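PDB 2QYH: hypothetical conserved protein from Geobacillus kaustophilus, which belongs to the haloacid dehalogenase-like hydrolases and is of unproven function, but may be a magnesium-binding phosphatase. Local coordinates for residues R3-F8 and Y38-T43; G44-M49 and V63-Q68; F103-K108 and E139-Y144; L148-E153 and F167-D172. One frame throughout, in Å; residues are numbered along the deposited sequence.

Overall arrangement
Along the chain the four contacts follow one another in series. Contacts 1 and 2 share the mixed sheet of the core domain, where strand 38-42 lies between strands 5-8 and 62-64; their centres are about 14 Å apart, and strand 38-42 pairs with Val63. Contacts 3 and 4 share the antiparallel sheet of the other domain, with centres about 20 Å apart. Contact 2 touches contact 3, about 12 Å away between centres, through Phe65 and Phe48, so it marks the junction of the two sheets. Contacts 1 and 4 lie on opposite sides of the chain's centre, with centres about 30 Å apart. The layout fits a haloacid dehalogenase core carrying a separate cap.

Contact 1: R3-F8 and Y38-T43; sequences RKIVFF and YVAIAT
Arg3 and Tyr38 meet at one end of the pairing between two neighbouring parallel strands, the guanidinium turned nearly parallel to the tyrosine ring, 11° between the planes. Tyr38 OH lies over the centre of the guanidinium, 3.3 Å from Arg3 NE, an approach from above the plane that makes no hydrogen bond; Arg3 NH1 bonds to Gly36 O instead. A bend at chi2 (-96°) brings Arg3 CD 3.7 Å from Tyr38 CE2. Ile5 follows on the same face of the sheet: its CG1, anti to the backbone N (chi1 -176°), packs 3.5 Å from Tyr38 CB. Further along this face Phe7 CE1 comes within 3.8 Å of Ala40 CB, and its CD1 touches the methyl of Ala42. On the other face the edge of the Phe8 ring is turned to Val39, CE2 to CG1 3.7 Å. Five backbone hydrogen bonds, from Tyr38 N to Lys4 O through to Ala42 N to Phe8 O, hold the strands in register. An alanine in place of Tyr38 would probably leave the Arg3 chain without the ring it lies across, its guanidinium then held mainly by the bond to Gly36 O. The charged groups thus lie at this one end of the pairing, while backbone bonds and apolar side chains join the rest of strands 5-8 and 38-42 as the two strands of a beta-alpha-beta unit with helix 23-34.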
loop_
_atom_site.group_PDB
_atom_site.type_symbol
_atom_site.label_atom_id
_atom_site.label_comp_id
_atom_site.label_asym_id
_atom_site.label_seq_id
_atom_site.Cartn_x
_atom_site.Cartn_y
_atom_site.Cartn_z
ATOM N N ARG D 3 12.703 5.816 27.225
ATOM C CA ARG D 3 12.268 4.986 26.110
ATOM C C ARG D 3 13.338 4.935 25.023
ATOM O O ARG D 3 14.172 5.833 24.910
ATOM C CB ARG D 3 10.988 5.560 25.491
ATOM C CG ARG D 3 9.739 5.415 26.316
ATOM C CD ARG D 3 8.955 4.190 25.904
ATOM N NE ARG D 3 7.622 4.211 26.492
ATOM C CZ ARG D 3 6.656 3.343 26.204
ATOM N NH1 ARG D 3 6.865 2.370 25.329
ATOM N NH2 ARG D 3 5.476 3.453 26.796
ATOM N N LYS D 4 13.294 3.876 24.223
ATOM C CA LYS D 4 14.213 3.703 23.105
ATOM C C LYS D 4 13.348 3.730 21.856
ATOM O O LYS D 4 12.160 3.432 21.910
ATOM C CB LYS D 4 14.943 2.365 23.206
ATOM C CG LYS D 4 15.870 2.273 24.398
ATOM C CD LYS D 4 16.128 0.830 24.778
ATOM C CE LYS D 4 16.947 0.732 26.056
ATOM N NZ LYS D 4 16.986 -0.663 26.592
ATOM N N ILE D 5 13.931 4.107 20.733
ATOM C CA ILE D 5 13.175 4.146 19.495
ATOM C C ILE D 5 14.098 3.719 18.372
ATOM O O ILE D 5 15.298 3.977 18.418
ATOM C CB ILE D 5 12.622 5.570 19.218
ATOM C CG1 ILE D 5 11.750 5.559 17.960
ATOM C CG2 ILE D 5 13.763 6.568 19.097
ATOM C CD1 ILE D 5 10.936 6.836 17.765
ATOM N N VAL D 6 13.543 3.032 17.383
ATOM C CA VAL D 6 14.329 2.583 16.243
ATOM C C VAL D 6 13.654 3.087 14.973
ATOM O O VAL D 6 12.455 2.898 14.787
ATOM C CB VAL D 6 14.426 1.027 16.180
ATOM C CG1 VAL D 6 15.337 0.609 15.021
ATOM C CG2 VAL D 6 14.951 0.474 17.500
ATOM N N PHE D 7 14.434 3.731 14.114
ATOM C CA PHE D 7 13.944 4.262 12.849
ATOM C C PHE D 7 14.410 3.370 11.697
ATOM O O PHE D 7 15.525 2.859 11.721
ATOM C CB PHE D 7 14.467 5.683 12.655
ATOM C CG PHE D 7 13.791 6.693 13.521
ATOM C CD1 PHE D 7 12.627 7.321 13.093
ATOM C CD2 PHE D 7 14.304 7.011 14.776
ATOM C CE1 PHE D 7 11.983 8.258 13.908
ATOM C CE2 PHE D 7 13.668 7.943 15.595
ATOM C CZ PHE D 7 12.506 8.566 15.161
ATOM N N PHE D 8 13.555 3.191 10.693
ATOM C CA PHE D 8 13.876 2.345 9.545
ATOM C C PHE D 8 13.584 3.039 8.231
ATOM O O PHE D 8 12.537 3.659 8.079
ATOM C CB PHE D 8 13.034 1.070 9.562
ATOM C CG PHE D 8 13.270 0.190 10.748
ATOM C CD1 PHE D 8 14.316 -0.730 10.754
ATOM C CD2 PHE D 8 12.427 0.255 11.857
ATOM C CE1 PHE D 8 14.515 -1.579 11.850
ATOM C CE2 PHE D 8 12.618 -0.582 12.949
ATOM C CZ PHE D 8 13.662 -1.504 12.949
ATOM N N TYR D 38 9.959 1.951 20.754
ATOM C CA TYR D 38 9.213 2.578 19.680
ATOM C C TYR D 38 9.796 2.219 18.319
ATOM O O TYR D 38 11.015 2.179 18.141
ATOM C CB TYR D 38 9.202 4.098 19.851
ATOM C CG TYR D 38 8.353 4.578 21.006
ATOM C CD1 TYR D 38 7.113 3.989 21.276
ATOM C CD2 TYR D 38 8.776 5.633 21.825
ATOM C CE1 TYR D 38 6.314 4.439 22.337
ATOM C CE2 TYR D 38 7.987 6.089 22.883
ATOM C CZ TYR D 38 6.756 5.484 23.133
ATOM O OH TYR D 38 5.972 5.923 24.168
ATOM N N VAL D 39 8.914 1.947 17.364
ATOM C CA VAL D 39 9.321 1.600 16.014
ATOM C C VAL D 39 8.730 2.616 15.055
ATOM O O VAL D 39 7.517 2.847 15.040
ATOM C CB VAL D 39 8.818 0.209 15.624
ATOM C CG1 VAL D 39 9.192 -0.098 14.181
ATOM C CG2 VAL D 39 9.414 -0.824 16.558
ATOM N N ALA D 40 9.582 3.225 14.249
ATOM C CA ALA D 40 9.104 4.222 13.308
ATOM C C ALA D 40 9.877 4.177 12.001
ATOM O O ALA D 40 11.028 3.731 11.949
ATOM C CB ALA D 40 9.209 5.615 13.929
ATOM N N ILE D 41 9.220 4.635 10.943
ATOM C CA ILE D 41 9.826 4.687 9.628
ATOM C C ILE D 41 10.282 6.122 9.378
ATOM O O ILE D 41 9.615 7.060 9.796
ATOM C CB ILE D 41 8.803 4.291 8.546
ATOM C CG1 ILE D 41 8.554 2.783 8.604
ATOM C CG2 ILE D 41 9.288 4.747 7.167
ATOM C CD1 ILE D 41 7.468 2.282 7.640
ATOM N N ALA D 42 11.425 6.296 8.729
ATOM C CA ALA D 42 11.916 7.636 8.402
ATOM C C ALA D 42 12.158 7.601 6.905
ATOM O O ALA D 42 12.987 6.829 6.428
ATOM C CB ALA D 42 13.206 7.941 9.137
ATOM N N THR D 43 11.441 8.438 6.167
ATOM C CA THR D 43 11.567 8.434 4.718
ATOM C C THR D 43 11.267 9.785 4.079
ATOM O O THR D 43 10.717 10.680 4.715
ATOM C CB THR D 43 10.606 7.386 4.115
ATOM O OG1 THR D 43 10.754 7.345 2.693
ATOM C CG2 THR D 43 9.168 7.740 4.456
#

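Contact 2: G44-M49 and V63-Q68; sequences GRAPFM and VSFNGQ
Phe65 and Arg45 are joined by a backbone hydrogen bond: Phe65 N gives to Arg45 O at 2.8 Å, nearly straight at 167°. A weaker polar touch lies beside it, a CA-H...O contact of 3.5 Å from Phe65 CA to Gly44 O. The apolar part centres on the Phe65 ring. Its CG stands beside the backbone N (chi1 -76°), and the ring reaches back to the other segment. Ala46 CA makes a CH-pi contact over one face, 3.8 Å from the ring centroid and offset toward the rim, while Ala46 CB packs near CE1 and CZ. Pro47 crosses the ring at about a right angle, with CD by CE2, and its CG lies 3.4 Å from Ser64 OG, a hydroxyl bonded to Tyr69 O. The Arg45 guanidinium makes a salt bridge with Asp11, part of a probable haloacid dehalogenase signature, and hydrogen-bonds a glycerol that probably came from the crystallisation liquor. Phe48 makes a cation-pi contact with Lys55 of the second subunit. The segment 44-49 runs from strand 38-42 toward helix 51-57, and segment 63-68 leaves strand 62-64, the neighbour of 38-42 in the core sheet; Ala46 and Phe65 both press on Met104 of strand 101-104, in the other sheet.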
loop_
_atom_site.group_PDB
_atom_site.type_symbol
_atom_site.label_atom_id
_atom_site.label_comp_id
_atom_site.label_asym_id
_atom_site.label_seq_id
_atom_site.Cartn_x
_atom_site.Cartn_y
_atom_site.Cartn_z
ATOM N N GLY D 44 11.636 9.920 2.811
ATOM C CA GLY D 44 11.372 11.155 2.103
ATOM C C GLY D 44 10.016 11.075 1.423
ATOM O O GLY D 44 9.509 12.067 0.900
ATOM N N ARG D 45 9.425 9.883 1.447
ATOM C CA ARG D 45 8.129 9.644 0.820
ATOM C C ARG D 45 6.958 10.317 1.515
ATOM O O ARG D 45 7.056 10.762 2.662
ATOM C CB ARG D 45 7.839 8.148 0.763
ATOM C CG ARG D 45 8.878 7.341 0.053
ATOM C CD ARG D 45 8.457 5.899 0.012
ATOM N NE ARG D 45 9.461 5.050 -0.618
ATOM C CZ ARG D 45 9.279 3.762 -0.881
ATOM N NH1 ARG D 45 8.129 3.167 -0.570
ATOM N NH2 ARG D 45 10.246 3.072 -1.462
ATOM N N ALA D 46 5.844 10.377 0.795
ATOM C CA ALA D 46 4.611 10.950 1.313
ATOM C C ALA D 46 3.923 9.843 2.104
ATOM O O ALA D 46 4.055 8.667 1.779
ATOM C CB ALA D 46 3.724 11.387 0.166
ATOM N N PRO D 47 3.186 10.199 3.157
ATOM C CA PRO D 47 2.507 9.161 3.936
ATOM C C PRO D 47 1.776 8.120 3.072
ATOM O O PRO D 47 1.958 6.914 3.255
ATOM C CB PRO D 47 1.556 9.965 4.811
ATOM C CG PRO D 47 2.362 11.210 5.095
ATOM C CD PRO D 47 2.972 11.536 3.738
ATOM N N PHE D 48 0.970 8.586 2.121
ATOM C CA PHE D 48 0.211 7.687 1.262
ATOM C C PHE D 48 1.053 6.809 0.350
ATOM O O PHE D 48 0.522 5.931 -0.326
ATOM C CB PHE D 48 -0.802 8.467 0.410
ATOM C CG PHE D 48 -0.182 9.411 -0.583
ATOM C CD1 PHE D 48 0.002 10.756 -0.270
ATOM C CD2 PHE D 48 0.220 8.957 -1.838
ATOM C CE1 PHE D 48 0.579 11.636 -1.195
ATOM C CE2 PHE D 48 0.798 9.830 -2.771
ATOM C CZ PHE D 48 0.977 11.169 -2.447
HETATM N N MSE D 49 2.362 7.032 0.326
HETATM C CA MSE D 49 3.240 6.241 -0.527
HETATM C C MSE D 49 3.832 5.024 0.168
HETATM O O MSE D 49 4.628 4.297 -0.427
HETATM C CB MSE D 49 4.369 7.110 -1.078
HETATM C CG MSE D 49 3.992 7.905 -2.313
HETATM SE SE MSE D 49 5.368 9.160 -2.842
HETATM C CE MSE D 49 6.807 7.932 -3.272
ATOM N N VAL D 63 8.457 9.561 10.219
ATOM C CA VAL D 63 8.968 10.842 9.778
ATOM C C VAL D 63 8.849 10.717 8.265
ATOM O O VAL D 63 9.573 9.933 7.647
ATOM C CB VAL D 63 10.462 11.030 10.121
ATOM C CG1 VAL D 63 10.997 12.287 9.425
ATOM C CG2 VAL D 63 10.655 11.149 11.619
ATOM N N SER D 64 7.920 11.459 7.672
ATOM C CA SER D 64 7.734 11.416 6.224
ATOM C C SER D 64 8.076 12.773 5.609
ATOM O O SER D 64 8.366 13.728 6.324
ATOM C CB SER D 64 6.294 11.041 5.887
ATOM O OG SER D 64 5.389 12.052 6.294
ATOM N N PHE D 65 8.050 12.844 4.281
ATOM C CA PHE D 65 8.361 14.077 3.557
ATOM C C PHE D 65 9.681 14.697 4.017
ATOM O O PHE D 65 9.752 15.900 4.263
ATOM C CB PHE D 65 7.238 15.113 3.740
ATOM C CG PHE D 65 5.994 14.839 2.930
ATOM C CD1 PHE D 65 6.061 14.677 1.546
ATOM C CD2 PHE D 65 4.745 14.818 3.544
ATOM C CE1 PHE D 65 4.896 14.505 0.780
ATOM C CE2 PHE D 65 3.579 14.647 2.788
ATOM C CZ PHE D 65 3.657 14.492 1.401
ATOM N N ASN D 66 10.721 13.876 4.133
ATOM C CA ASN D 66 12.034 14.355 4.568
ATOM C C ASN D 66 11.967 15.267 5.786
ATOM O O ASN D 66 12.653 16.285 5.838
ATOM C CB ASN D 66 12.752 15.114 3.448
ATOM C CG ASN D 66 13.000 14.259 2.226
ATOM O OD1 ASN D 66 12.159 14.185 1.333
ATOM N ND2 ASN D 66 14.153 13.596 2.183
ATOM N N GLY D 67 11.120 14.909 6.747
ATOM C CA GLY D 67 11.006 15.680 7.969
ATOM C C GLY D 67 9.876 16.687 8.100
ATOM O O GLY D 67 9.646 17.192 9.193
ATOM N N GLN D 68 9.157 16.975 7.020
ATOM C CA GLN D 68 8.086 17.966 7.078
ATOM C C GLN D 68 6.734 17.519 7.621
ATOM O O GLN D 68 5.849 18.349 7.816
ATOM C CB GLN D 68 7.906 18.608 5.704
ATOM C CG GLN D 68 8.885 19.746 5.470
ATOM C CD GLN D 68 10.311 19.345 5.773
ATOM O OE1 GLN D 68 10.949 18.647 4.991
ATOM N NE2 GLN D 68 10.813 19.771 6.920
#

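Contact 3: F103-K108 and E139-Y144; sequences FMDAEK and ENKDIY
Ile143 sets CG2 anti to its backbone N and CG1 beside it (chi1 -60°), and a second turn (chi2 -53°) brings CD1 within 3.8 Å of Phe103 CB, while CG2 lies against Met104 O. Asp105 has CG between its own backbone N and carbonyl carbon (chi1 68°). Its OD1 accepts the N-H of Lys108, nearly along the C-O bond of the carboxylate, with a weak second bond from Glu107 N; this is an Asx motif, and Asp105 N bonds back to Lys108 O. The two segments are tied by Tyr144 N, which gives a hydrogen bond of 3.0 Å to Met104 O. Alongside, the Tyr144 ring turns its edge to the 103-108 backbone, CD1 3.9 Å from Asp105 CA. At the polar end, Lys108 and Lys141 cross at about a right angle with their NZ atoms 3.6 Å apart. Both ammonium groups bond to Tyr137 OH, as does Asp105 OD2. That carboxylate oxygen is 4.4 Å from Lys141 NZ, beyond a salt bridge, yet it probably offsets some of the repulsion. Glu107 O accepts a hydrogen bond from Lys55 NZ of the second subunit. A turn leaving strand 101-104 is thus bound to the segment leading into its antiparallel neighbour 145-148, an arrangement consistent with the alpha/beta cap of Cof-type haloacid dehalogenase phosphatases.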
loop_
_atom_site.group_PDB
_atom_site.type_symbol
_atom_site.label_atom_id
_atom_site.label_comp_id
_atom_site.label_asym_id
_atom_site.label_seq_id
_atom_site.Cartn_x
_atom_site.Cartn_y
_atom_site.Cartn_z
ATOM N N PHE D 103 1.966 18.927 -6.490
ATOM C CA PHE D 103 1.816 19.321 -5.092
ATOM C C PHE D 103 1.427 18.105 -4.265
ATOM O O PHE D 103 0.486 17.391 -4.610
ATOM C CB PHE D 103 0.743 20.397 -4.976
ATOM C CG PHE D 103 0.897 21.492 -5.975
ATOM C CD1 PHE D 103 1.986 22.357 -5.915
ATOM C CD2 PHE D 103 -0.021 21.635 -7.012
ATOM C CE1 PHE D 103 2.162 23.351 -6.881
ATOM C CE2 PHE D 103 0.142 22.622 -7.982
ATOM C CZ PHE D 103 1.238 23.482 -7.917
HETATM N N MSE D 104 2.155 17.887 -3.171
HETATM C CA MSE D 104 1.931 16.746 -2.286
HETATM C C MSE D 104 1.599 17.098 -0.839
HETATM O O MSE D 104 2.245 17.955 -0.229
HETATM C CB MSE D 104 3.175 15.867 -2.264
HETATM C CG MSE D 104 3.697 15.470 -3.614
HETATM SE SE MSE D 104 5.499 14.794 -3.450
HETATM C CE MSE D 104 5.123 13.089 -2.625
ATOM N N ASP D 105 0.576 16.446 -0.293
ATOM C CA ASP D 105 0.234 16.634 1.110
ATOM C C ASP D 105 0.175 15.229 1.700
ATOM O O ASP D 105 0.584 14.277 1.045
ATOM C CB ASP D 105 -1.081 17.414 1.300
ATOM C CG ASP D 105 -2.309 16.660 0.839
ATOM O OD1 ASP D 105 -2.210 15.475 0.461
ATOM O OD2 ASP D 105 -3.395 17.278 0.872
ATOM N N ALA D 106 -0.319 15.082 2.918
ATOM C CA ALA D 106 -0.350 13.769 3.539
ATOM C C ALA D 106 -1.315 12.755 2.920
ATOM O O ALA D 106 -1.059 11.547 2.965
ATOM C CB ALA D 106 -0.633 13.918 5.022
ATOM N N GLU D 107 -2.412 13.231 2.338
ATOM C CA GLU D 107 -3.403 12.329 1.752
ATOM C C GLU D 107 -3.247 12.091 0.265
ATOM O O GLU D 107 -3.306 10.952 -0.199
ATOM C CB GLU D 107 -4.828 12.846 1.994
ATOM C CG GLU D 107 -5.348 12.739 3.416
ATOM C CD GLU D 107 -4.587 13.610 4.393
ATOM O OE1 GLU D 107 -4.380 14.808 4.090
ATOM O OE2 GLU D 107 -4.205 13.100 5.469
ATOM N N LYS D 108 -3.050 13.161 -0.492
ATOM C CA LYS D 108 -2.959 13.012 -1.930
ATOM C C LYS D 108 -1.889 13.823 -2.636
ATOM O O LYS D 108 -1.058 14.494 -2.023
ATOM C CB LYS D 108 -4.323 13.318 -2.562
ATOM C CG LYS D 108 -4.759 14.762 -2.392
ATOM C CD LYS D 108 -6.116 15.011 -3.009
ATOM C CE LYS D 108 -7.237 14.534 -2.111
ATOM N NZ LYS D 108 -7.318 15.368 -0.889
ATOM N N GLU D 139 -3.078 26.409 -3.024
ATOM C CA GLU D 139 -3.716 27.628 -2.541
ATOM C C GLU D 139 -4.663 27.435 -1.354
ATOM O O GLU D 139 -4.837 28.341 -0.541
ATOM C CB GLU D 139 -4.463 28.304 -3.697
ATOM C CG GLU D 139 -3.553 28.760 -4.837
ATOM C CD GLU D 139 -2.876 30.096 -4.563
ATOM O OE1 GLU D 139 -2.551 30.375 -3.388
ATOM O OE2 GLU D 139 -2.658 30.863 -5.528
ATOM N N ASN D 140 -5.259 26.256 -1.239
ATOM C CA ASN D 140 -6.201 25.996 -0.153
ATOM C C ASN D 140 -5.855 24.777 0.703
ATOM O O ASN D 140 -6.599 24.410 1.614
ATOM C CB ASN D 140 -7.598 25.844 -0.746
ATOM C CG ASN D 140 -7.565 25.304 -2.163
ATOM O OD1 ASN D 140 -7.057 24.209 -2.412
ATOM N ND2 ASN D 140 -8.097 26.078 -3.105
ATOM N N LYS D 141 -4.719 24.155 0.412
ATOM C CA LYS D 141 -4.276 22.981 1.156
ATOM C C LYS D 141 -2.830 23.153 1.587
ATOM O O LYS D 141 -2.063 23.852 0.928
ATOM C CB LYS D 141 -4.378 21.724 0.284
ATOM C CG LYS D 141 -5.775 21.174 0.091
ATOM C CD LYS D 141 -6.371 20.744 1.420
ATOM C CE LYS D 141 -7.684 20.001 1.231
ATOM N NZ LYS D 141 -7.503 18.766 0.409
ATOM N N ASP D 142 -2.461 22.527 2.699
ATOM C CA ASP D 142 -1.082 22.583 3.161
ATOM C C ASP D 142 -0.285 21.604 2.303
ATOM O O ASP D 142 -0.673 20.448 2.144
ATOM C CB ASP D 142 -0.959 22.165 4.630
ATOM C CG ASP D 142 -1.245 23.297 5.591
ATOM O OD1 ASP D 142 -1.143 24.475 5.180
ATOM O OD2 ASP D 142 -1.553 23.008 6.768
ATOM N N ILE D 143 0.820 22.074 1.742
ATOM C CA ILE D 143 1.669 21.233 0.919
ATOM C C ILE D 143 2.946 21.024 1.708
ATOM O O ILE D 143 3.505 21.977 2.247
ATOM C CB ILE D 143 1.978 21.925 -0.417
ATOM C CG1 ILE D 143 0.670 22.200 -1.156
ATOM C CG2 ILE D 143 2.906 21.073 -1.251
ATOM C CD1 ILE D 143 -0.205 20.984 -1.326
ATOM N N TYR D 144 3.411 19.783 1.796
ATOM C CA TYR D 144 4.622 19.505 2.559
ATOM C C TYR D 144 5.835 19.281 1.683
ATOM O O TYR D 144 6.975 19.328 2.154
ATOM C CB TYR D 144 4.410 18.295 3.464
ATOM C CG TYR D 144 3.320 18.512 4.480
ATOM C CD1 TYR D 144 2.051 17.958 4.305
ATOM C CD2 TYR D 144 3.541 19.316 5.597
ATOM C CE1 TYR D 144 1.028 18.202 5.219
ATOM C CE2 TYR D 144 2.525 19.569 6.516
ATOM C CZ TYR D 144 1.273 19.011 6.322
ATOM O OH TYR D 144 0.273 19.271 7.230
#

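Contact 4: L148-E153 and F167-D172; sequences LFCRAE and FVRWHD
Arg169 grips Cys150 O end-on with two nitrogens, NH1 at 2.9 Å and NH2 at 3.0 Å. The NH1 bond lies in the carbonyl plane, whereas NH2 comes from above it; the oxygen itself sits at the edge of the guanidinium, near its plane. NH1 also reaches His171 O in its own segment at 3.0 Å, and NE forms a salt bridge with Glu155. With these partners round the rim, the guanidinium is held against rotation, and one face lies under Ala152 N, 3.3 Å above its centre. The chain gets there with CG anti to the backbone N (chi1 -172°) and a bend at chi3. A leucine in its place would probably leave Cys150 O and His171 O without these donors and would take from Glu155 the charge of this salt bridge. Farther out, a water accepts from Ala152 N and donates to Asp172 O, and Arg151 CA touches the same carbonyl at 3.5 Å. Packing ends the contact: Ala152 CB rests on Arg169 NE, and Leu148 CD2 meets Phe167 CE2 at 3.9 Å. In the antiparallel sheet, strand 174-179 runs between 145-148 and 165-171, and Leu148 and Phe167 both touch it; helix 117-124 packs on Phe149, Trp170 and His171, and the 148-153 loop leads to helix 156-161.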
loop_
_atom_site.group_PDB
_atom_site.type_symbol
_atom_site.label_atom_id
_atom_site.label_comp_id
_atom_site.label_asym_id
_atom_site.label_seq_id
_atom_site.Cartn_x
_atom_site.Cartn_y
_atom_site.Cartn_z
ATOM N N LEU D 148 9.148 19.305 -9.109
ATOM C CA LEU D 148 9.363 20.196 -10.241
ATOM C C LEU D 148 9.835 19.325 -11.383
ATOM O O LEU D 148 10.772 18.539 -11.223
ATOM C CB LEU D 148 10.438 21.235 -9.923
ATOM C CG LEU D 148 10.817 22.171 -11.076
ATOM C CD1 LEU D 148 9.622 23.027 -11.463
ATOM C CD2 LEU D 148 11.973 23.049 -10.654
ATOM N N PHE D 149 9.189 19.452 -12.533
ATOM C CA PHE D 149 9.583 18.644 -13.668
ATOM C C PHE D 149 10.356 19.431 -14.711
ATOM O O PHE D 149 9.791 20.207 -15.485
ATOM C CB PHE D 149 8.358 17.974 -14.279
ATOM C CG PHE D 149 7.644 17.066 -13.324
ATOM C CD1 PHE D 149 6.754 17.582 -12.391
ATOM C CD2 PHE D 149 7.907 15.698 -13.318
ATOM C CE1 PHE D 149 6.136 16.752 -11.463
ATOM C CE2 PHE D 149 7.296 14.861 -12.396
ATOM C CZ PHE D 149 6.407 15.389 -11.464
ATOM N N CYS D 150 11.670 19.221 -14.697
ATOM C CA CYS D 150 12.593 19.861 -15.613
ATOM C C CYS D 150 13.887 19.066 -15.516
ATOM O O CYS D 150 14.088 18.312 -14.556
ATOM C CB CYS D 150 12.852 21.314 -15.202
ATOM S SG CYS D 150 14.011 21.505 -13.830
ATOM N N ARG D 151 14.762 19.241 -16.503
ATOM C CA ARG D 151 16.037 18.537 -16.532
ATOM C C ARG D 151 17.096 19.295 -15.737
ATOM O O ARG D 151 16.931 20.477 -15.433
ATOM C CB ARG D 151 16.488 18.336 -17.982
ATOM C CG ARG D 151 15.556 17.437 -18.781
ATOM C CD ARG D 151 15.889 17.431 -20.266
ATOM N NE ARG D 151 14.983 16.573 -21.024
ATOM C CZ ARG D 151 15.002 15.243 -20.981
ATOM N NH1 ARG D 151 15.888 14.612 -20.218
ATOM N NH2 ARG D 151 14.128 14.543 -21.699
ATOM N N ALA D 152 18.181 18.606 -15.399
ATOM C CA ALA D 152 19.259 19.207 -14.621
ATOM C C ALA D 152 19.849 20.459 -15.275
ATOM O O ALA D 152 20.361 21.346 -14.589
ATOM C CB ALA D 152 20.355 18.170 -14.369
ATOM N N GLU D 153 19.769 20.530 -16.599
ATOM C CA GLU D 153 20.291 21.671 -17.344
ATOM C C GLU D 153 19.432 22.917 -17.146
ATOM O O GLU D 153 19.893 24.031 -17.380
ATOM C CB GLU D 153 20.351 21.349 -18.841
ATOM C CG GLU D 153 21.169 20.119 -19.202
ATOM C CD GLU D 153 20.542 18.828 -18.708
ATOM O OE1 GLU D 153 19.401 18.526 -19.119
ATOM O OE2 GLU D 153 21.188 18.113 -17.912
ATOM N N PHE D 167 16.249 21.966 -3.926
ATOM C CA PHE D 167 15.932 21.083 -5.033
ATOM C C PHE D 167 16.889 19.892 -5.042
ATOM O O PHE D 167 18.098 20.057 -5.206
ATOM C CB PHE D 167 16.007 21.860 -6.353
ATOM C CG PHE D 167 15.094 23.058 -6.399
ATOM C CD1 PHE D 167 15.432 24.233 -5.740
ATOM C CD2 PHE D 167 13.862 22.990 -7.052
ATOM C CE1 PHE D 167 14.556 25.319 -5.726
ATOM C CE2 PHE D 167 12.980 24.072 -7.042
ATOM C CZ PHE D 167 13.325 25.235 -6.380
ATOM N N VAL D 168 16.338 18.697 -4.842
ATOM C CA VAL D 168 17.124 17.468 -4.817
ATOM C C VAL D 168 16.629 16.558 -5.934
ATOM O O VAL D 168 15.505 16.051 -5.883
ATOM C CB VAL D 168 16.969 16.738 -3.463
ATOM C CG1 VAL D 168 17.868 15.506 -3.416
ATOM C CG2 VAL D 168 17.297 17.691 -2.322
ATOM N N ARG D 169 17.474 16.346 -6.937
ATOM C CA ARG D 169 17.113 15.533 -8.089
ATOM C C ARG D 169 17.121 14.033 -7.810
ATOM O O ARG D 169 17.994 13.519 -7.107
ATOM C CB ARG D 169 18.052 15.871 -9.257
ATOM C CG ARG D 169 17.680 15.234 -10.595
ATOM C CD ARG D 169 18.373 15.945 -11.758
ATOM N NE ARG D 169 17.861 17.302 -11.952
ATOM C CZ ARG D 169 16.703 17.594 -12.537
ATOM N NH1 ARG D 169 15.925 16.627 -13.001
ATOM N NH2 ARG D 169 16.315 18.857 -12.649
ATOM N N TRP D 170 16.133 13.336 -8.367
ATOM C CA TRP D 170 16.007 11.891 -8.199
ATOM C C TRP D 170 15.679 11.217 -9.531
ATOM O O TRP D 170 15.656 9.989 -9.621
ATOM C CB TRP D 170 14.899 11.562 -7.191
ATOM C CG TRP D 170 13.572 12.118 -7.591
ATOM C CD1 TRP D 170 13.129 13.393 -7.398
ATOM C CD2 TRP D 170 12.539 11.435 -8.318
ATOM N NE1 TRP D 170 11.882 13.554 -7.960
ATOM C CE2 TRP D 170 11.498 12.374 -8.529
ATOM C CE3 TRP D 170 12.391 10.135 -8.806
ATOM C CZ2 TRP D 170 10.321 12.041 -9.214
ATOM C CZ3 TRP D 170 11.221 9.808 -9.485
ATOM C CH2 TRP D 170 10.202 10.760 -9.681
ATOM N N HIS D 171 15.405 12.019 -10.557
ATOM C CA HIS D 171 15.080 11.484 -11.878
ATOM C C HIS D 171 15.583 12.448 -12.954
ATOM O O HIS D 171 15.894 13.601 -12.656
ATOM C CB HIS D 171 13.560 11.274 -11.991
ATOM C CG HIS D 171 13.126 10.570 -13.245
ATOM N ND1 HIS D 171 12.854 11.237 -14.421
ATOM C CD2 HIS D 171 12.910 9.257 -13.500
ATOM C CE1 HIS D 171 12.486 10.368 -15.344
ATOM N NE2 HIS D 171 12.512 9.158 -14.811
ATOM N N ASP D 172 15.684 11.976 -14.192
ATOM C CA ASP D 172 16.147 12.815 -15.294
ATOM C C ASP D 172 15.259 14.018 -15.524
ATOM O O ASP D 172 15.739 15.085 -15.895
ATOM C CB ASP D 172 16.206 12.022 -16.598
ATOM C CG ASP D 172 17.465 11.202 -16.713
ATOM O OD1 ASP D 172 17.597 10.435 -17.684
ATOM O OD2 ASP D 172 18.327 11.335 -15.821
HETATM O O HOH W 1 18.657 15.644 -15.756
#